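Local coordinates for polyketide synthase/nonribosomal peptide synthetase hybrid RzxB (Pseudomonas fluorescens, PDB 5IL6), which probably dehydrates beta-hydroxyacyl intermediates during rhizoxin assembly, through the dehydratase domain of this trans-AT polyketide synthase, at residues Ala62-Thr65 against Asp66-Gly70; Arg160-Met164 against Gly165-Gly169. All coordinates share one frame; numbering follows the deposited sequence.

Both contacts are helix ends, one in each half of a double-hotdog dehydratase domain. Contact 1 finishes helix 53-67 in the first hotdog half; contact 2 finishes helix 154-164 in the second. Each chain exit is a Schellman motif with a glycine at positive phi, but contact 1 runs on into loop whereas contact 2 passes straight into strand 166-168. They lie on opposite sides of the chain's centre, their own centres about 34 Å apart and their nearest atoms about 21 Å apart, without touching. Neither contains a bound ligand, and each is local packing, its centre about 18 Å (contact 1) or 17 Å (contact 2) from the centre of the chain.

Contact 1. Residues Ala62-Thr65 against Asp66-Gly70; sequences AALT and DALGG
Asp66 N donates to Ala62 O at 3.0 Å and Ala67 N to Ala63 O at 2.9 Å, both in the i to i+4 pattern of an alpha-helix, in the last turn of helix 53-67. Leu68 N continues the series to Leu64 O, though this bond is more bent, 139° at the hydrogen.

There the helix closes in a Schellman motif. Gly70 N reaches back five residues to Thr65 O at 2.8 Å, and within the turn Gly69 N bonds to Asp66 O. Gly69, the C-prime residue, has phi 103°, where a side chain would be pressed against the preceding carbonyl oxygen; Gly70 has a similar backbone, although it is poorly ordered.

Among the apolar contacts, Leu64 and Leu68 meet one turn apart through a single branch each, CD1 to CD1 at 3.6 Å. The stem of Leu68 lies beside the carbonyl of Leu64: the course of the backbone brings CB to 3.4 Å from Leu64 O, and CG, set next to its own backbone N (chi1 -74°), stays near the same oxygen. Tyr111 of strand 110-118 touches both leucines. Cutting Leu68 back to an alanine is likely to leave Leu64 CD1 without its partner across the turn and open a gap beside Tyr111.

Thr65 divides its two branches. With CG2 anti to the backbone N, the methyl faces the returning chain, 3.4 Å from Gly70 O, while OG1 bonds back to Gln61 O one turn earlier. On another flank of the helix Ala67 CB lies 3.5 Å from Ala63 O, and Ala63, Asp66 and Ala67 all rest against Tyr29 of strand 27-32.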
ATOM      1  N   ALA A  62       6.899   8.843   3.185  1.00 24.88           N
ATOM      2  CA  ALA A  62       8.232   9.415   3.028  1.00 22.66           C
ATOM      3  C   ALA A  62       8.167  10.931   2.889  1.00 20.00           C
ATOM      4  O   ALA A  62       8.976  11.653   3.481  1.00 22.01           O
ATOM      5  CB  ALA A  62       8.926   8.796   1.817  1.00 21.24           C
ATOM      6  N   ALA A  63       7.213  11.432   2.100  1.00 19.25           N
ATOM      7  CA  ALA A  63       7.109  12.872   1.885  1.00 20.06           C
ATOM      8  C   ALA A  63       6.767  13.591   3.180  1.00 25.47           C
ATOM      9  O   ALA A  63       7.357  14.630   3.500  1.00 23.20           O
ATOM     10  CB  ALA A  63       6.058  13.168   0.816  1.00 19.50           C
ATOM     11  N   LEU A  64       5.809  13.058   3.940  1.00 26.16           N
ATOM     12  CA  LEU A  64       5.444  13.690   5.202  1.00 29.64           C
ATOM     13  C   LEU A  64       6.612  13.676   6.177  1.00 26.89           C
ATOM     14  O   LEU A  64       6.873  14.674   6.861  1.00 24.61           O
ATOM     15  CB  LEU A  64       4.237  12.983   5.818  1.00 38.79           C
ATOM     16  CG  LEU A  64       3.075  13.883   6.240  1.00 49.44           C
ATOM     17  CD1 LEU A  64       3.551  15.083   7.065  1.00 49.82           C
ATOM     18  CD2 LEU A  64       2.314  14.324   5.008  1.00 53.02           C
ATOM     19  N   THR A  65       7.318  12.548   6.264  1.00 26.53           N
ATOM     20  CA  THR A  65       8.454  12.449   7.172  1.00 29.95           C
ATOM     21  C   THR A  65       9.523  13.478   6.827  1.00 28.18           C
ATOM     22  O   THR A  65      10.126  14.082   7.722  1.00 28.27           O
ATOM     23  CB  THR A  65       9.030  11.034   7.125  1.00 31.75           C
ATOM     24  OG1 THR A  65       8.030  10.097   7.547  1.00 32.09           O
ATOM     25  CG2 THR A  65      10.256  10.913   8.028  1.00 32.64           C
ATOM     26  N   ASP A  66       9.778  13.686   5.533  1.00 27.65           N
ATOM     27  CA  ASP A  66      10.751  14.694   5.125  1.00 29.08           C
ATOM     28  C   ASP A  66      10.257  16.098   5.454  1.00 28.74           C
ATOM     29  O   ASP A  66      11.011  16.921   5.986  1.00 29.26           O
ATOM     30  CB  ASP A  66      11.037  14.566   3.628  1.00 28.84           C
ATOM     31  CG  ASP A  66      12.229  15.390   3.187  1.00 33.99           C
ATOM     32  OD1 ASP A  66      13.372  14.966   3.452  1.00 35.85           O
ATOM     33  OD2 ASP A  66      12.026  16.462   2.580  1.00 35.51           O
ATOM     34  N   ALA A  67       8.988  16.384   5.157  1.00 27.10           N
ATOM     35  CA  ALA A  67       8.452  17.718   5.404  1.00 30.80           C
ATOM     36  C   ALA A  67       8.437  18.057   6.890  1.00 33.52           C
ATOM     37  O   ALA A  67       8.487  19.236   7.256  1.00 28.15           O
ATOM     38  CB  ALA A  67       7.044  17.826   4.818  1.00 28.86           C
ATOM     39  N   LEU A  68       8.375  17.050   7.759  1.00 33.26           N
ATOM     40  CA  LEU A  68       8.379  17.263   9.200  1.00 35.82           C
ATOM     41  C   LEU A  68       9.781  17.379   9.791  1.00 37.27           C
ATOM     42  O   LEU A  68       9.920  17.411  11.018  1.00 37.43           O
ATOM     43  CB  LEU A  68       7.614  16.133   9.896  1.00 39.76           C
ATOM     44  CG  LEU A  68       6.093  16.205   9.755  1.00 37.48           C
ATOM     45  CD1 LEU A  68       5.446  14.880  10.130  1.00 39.97           C
ATOM     46  CD2 LEU A  68       5.544  17.325  10.631  1.00 33.61           C
ATOM     47  N   GLY A  69      10.815  17.447   8.959  1.00 39.40           N
ATOM     48  CA  GLY A  69      12.175  17.571   9.436  1.00 45.73           C
ATOM     49  C   GLY A  69      12.990  16.301   9.387  1.00 53.85           C
ATOM     50  O   GLY A  69      14.098  16.279   9.939  1.00 49.01           O
ATOM     51  N   GLY A  70      12.481  15.243   8.753  1.00 68.73           N
ATOM     52  CA  GLY A  70      13.178  13.981   8.649  1.00 78.35           C
ATOM     53  C   GLY A  70      12.704  12.903   9.602  1.00 88.36           C
ATOM     54  O   GLY A  70      13.162  11.759   9.484  1.00 93.26           O
TER

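Contact 2. Residues Arg160-Met164 against Gly165-Gly169; sequences RFAAM and GIEYG
Phe161 and Tyr168 form a T-shaped pair, the edge of the tyrosine directed at the face of the phenylalanine. Their planes stand at 88° with centroids 5.8 Å apart. Tyr168 CE2 approaches Phe161 CG at 4.1 Å, and the phenolic OH hangs over the centre of the same ring, 4.1 Å above its plane. The first torsion of Phe161, with CG beside the backbone N, places the ring where this edge can meet it.

The packed side continues through Ile166 and Met164. Ile166 CD1 sits 4.0 Å from Met164 SD, the two side chains lying alongside and pointing the same way, and it also meets Phe161 CD1. Met164 CG is wedged between its own N and carbonyl carbon (chi1 67°), and the chain runs extended and then bends at its methyl end.

Backbone bonds fasten the turn itself. Ile166 N donates to Phe161 O at 2.9 Å, nearly straight at 164° but from above the carbonyl plane. Gly165 N bonds to Ala162 O at 3.1 Å and makes a further, weak bond to Phe161 O. This is a Schellman exit, and the positive phi of Gly165 explains the glycine: a CB there would clash with Met164 O. A CA-H...O contact from Ala162 CA to Ile166 O, 3.2 Å, adds to the join.

The outer side is much looser. Here exposed Glu167 brings only OE2 near Ala162 CB, at 4.0 Å.

Beyond the turn, Gln212 of helix 204-212 packs against both aromatic residues, Leu228 touches Ile166, and strand 166-168 runs antiparallel to strand 43-45, with Glu167 bonded through its backbone to Arg44.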
ATOM      1  N   ARG A 160      -5.784 -17.023  -8.518  1.00 31.61           N
ATOM      2  CA  ARG A 160      -6.982 -16.203  -8.665  1.00 33.33           C
ATOM      3  C   ARG A 160      -6.622 -14.784  -9.089  1.00 28.89           C
ATOM      4  O   ARG A 160      -7.275 -14.213  -9.970  1.00 27.95           O
ATOM      5  CB  ARG A 160      -7.784 -16.193  -7.362  1.00 41.45           C
ATOM      6  CG  ARG A 160      -9.185 -15.594  -7.496  1.00 51.74           C
ATOM      7  CD  ARG A 160     -10.036 -16.350  -8.511  1.00 64.93           C
ATOM      8  NE  ARG A 160     -10.073 -17.785  -8.233  1.00 70.05           N
ATOM      9  CZ  ARG A 160     -11.009 -18.396  -7.510  1.00 71.10           C
ATOM     10  NH1 ARG A 160     -12.015 -17.710  -6.983  1.00 70.19           N
ATOM     11  NH2 ARG A 160     -10.941 -19.706  -7.318  1.00 74.07           N
ATOM     12  N   PHE A 161      -5.598 -14.193  -8.465  1.00 28.54           N
ATOM     13  CA  PHE A 161      -5.107 -12.895  -8.919  1.00 27.86           C
ATOM     14  C   PHE A 161      -4.718 -12.952 -10.389  1.00 31.14           C
ATOM     15  O   PHE A 161      -5.043 -12.046 -11.166  1.00 28.12           O
ATOM     16  CB  PHE A 161      -3.909 -12.448  -8.077  1.00 28.29           C
ATOM     17  CG  PHE A 161      -4.280 -11.870  -6.741  1.00 30.29           C
ATOM     18  CD1 PHE A 161      -5.082 -10.743  -6.655  1.00 30.90           C
ATOM     19  CD2 PHE A 161      -3.808 -12.440  -5.571  1.00 34.26           C
ATOM     20  CE1 PHE A 161      -5.419 -10.206  -5.427  1.00 33.88           C
ATOM     21  CE2 PHE A 161      -4.141 -11.907  -4.340  1.00 34.61           C
ATOM     22  CZ  PHE A 161      -4.945 -10.788  -4.269  1.00 34.30           C
ATOM     23  N   ALA A 162      -4.005 -14.006 -10.785  1.00 31.44           N
ATOM     24  CA  ALA A 162      -3.573 -14.128 -12.171  1.00 30.16           C
ATOM     25  C   ALA A 162      -4.768 -14.258 -13.104  1.00 30.56           C
ATOM     26  O   ALA A 162      -4.754 -13.727 -14.221  1.00 29.48           O
ATOM     27  CB  ALA A 162      -2.636 -15.327 -12.323  1.00 30.53           C
ATOM     28  N   ALA A 163      -5.814 -14.965 -12.665  1.00 31.00           N
ATOM     29  CA  ALA A 163      -7.008 -15.107 -13.491  1.00 33.31           C
ATOM     30  C   ALA A 163      -7.717 -13.777 -13.711  1.00 34.65           C
ATOM     31  O   ALA A 163      -8.383 -13.600 -14.737  1.00 37.87           O
ATOM     32  CB  ALA A 163      -7.967 -16.116 -12.856  1.00 39.73           C
ATOM     33  N   MET A 164      -7.597 -12.834 -12.776  1.00 32.11           N
ATOM     34  CA  MET A 164      -8.205 -11.523 -12.958  1.00 34.35           C
ATOM     35  C   MET A 164      -7.284 -10.545 -13.681  1.00 34.47           C
ATOM     36  O   MET A 164      -7.724  -9.441 -14.020  1.00 37.05           O
ATOM     37  CB  MET A 164      -8.661 -10.936 -11.615  1.00 33.77           C
ATOM     38  CG  MET A 164      -7.572 -10.561 -10.630  1.00 38.72           C
ATOM     39  SD  MET A 164      -8.231  -9.763  -9.142  1.00 37.70           S
ATOM     40  CE  MET A 164      -9.560 -10.871  -8.680  1.00 38.32           C
ATOM     41  N   GLY A 165      -6.027 -10.917 -13.911  1.00 31.03           N
ATOM     42  CA  GLY A 165      -5.103 -10.096 -14.669  1.00 32.24           C
ATOM     43  C   GLY A 165      -3.914  -9.543 -13.910  1.00 29.02           C
ATOM     44  O   GLY A 165      -3.205  -8.689 -14.457  1.00 29.29           O
ATOM     45  N   ILE A 166      -3.662  -9.994 -12.685  1.00 24.26           N
ATOM     46  CA  ILE A 166      -2.587  -9.458 -11.853  1.00 24.36           C
ATOM     47  C   ILE A 166      -1.537 -10.546 -11.674  1.00 25.10           C
ATOM     48  O   ILE A 166      -1.835 -11.628 -11.152  1.00 31.61           O
ATOM     49  CB  ILE A 166      -3.108  -8.971 -10.492  1.00 24.66           C
ATOM     50  CG1 ILE A 166      -4.200  -7.913 -10.683  1.00 23.27           C
ATOM     51  CG2 ILE A 166      -1.958  -8.406  -9.659  1.00 28.18           C
ATOM     52  CD1 ILE A 166      -4.921  -7.542  -9.402  1.00 27.61           C
ATOM     53  N   GLU A 167      -0.309 -10.256 -12.102  1.00 24.22           N
ATOM     54  CA  GLU A 167       0.808 -11.185 -11.998  1.00 26.73           C
ATOM     55  C   GLU A 167       1.940 -10.521 -11.229  1.00 27.41           C
ATOM     56  O   GLU A 167       2.288  -9.368 -11.504  1.00 23.19           O
ATOM     57  CB  GLU A 167       1.283 -11.622 -13.387  1.00 35.20           C
ATOM     58  CG  GLU A 167       0.185 -12.262 -14.220  1.00 48.14           C
ATOM     59  CD  GLU A 167       0.588 -13.607 -14.785  1.00 56.00           C
ATOM     60  OE1 GLU A 167       0.637 -13.741 -16.025  1.00 64.18           O
ATOM     61  OE2 GLU A 167       0.862 -14.528 -13.987  1.00 55.43           O
ATOM     62  N   TYR A 168       2.513 -11.247 -10.276  1.00 27.86           N
ATOM     63  CA  TYR A 168       3.544 -10.714  -9.396  1.00 26.85           C
ATOM     64  C   TYR A 168       4.878 -11.395  -9.662  1.00 30.00           C
ATOM     65  O   TYR A 168       4.938 -12.615  -9.850  1.00 27.97           O
ATOM     66  CB  TYR A 168       3.173 -10.914  -7.924  1.00 26.04           C
ATOM     67  CG  TYR A 168       1.881 -10.261  -7.501  1.00 27.35           C
ATOM     68  CD1 TYR A 168       1.822  -8.904  -7.214  1.00 29.71           C
ATOM     69  CD2 TYR A 168       0.723 -11.011  -7.366  1.00 27.01           C
ATOM     70  CE1 TYR A 168       0.639  -8.313  -6.818  1.00 31.33           C
ATOM     71  CE2 TYR A 168      -0.462 -10.429  -6.971  1.00 24.53           C
ATOM     72  CZ  TYR A 168      -0.499  -9.082  -6.697  1.00 26.27           C
ATOM     73  OH  TYR A 168      -1.682  -8.502  -6.302  1.00 30.96           O
ATOM     74  N   GLY A 169       5.947 -10.602  -9.679  1.00 27.97           N
ATOM     75  CA  GLY A 169       7.281 -11.158  -9.636  1.00 28.00           C
ATOM     76  C   GLY A 169       7.633 -11.621  -8.238  1.00 27.53           C
ATOM     77  O   GLY A 169       6.933 -11.341  -7.267  1.00 29.86           O
TER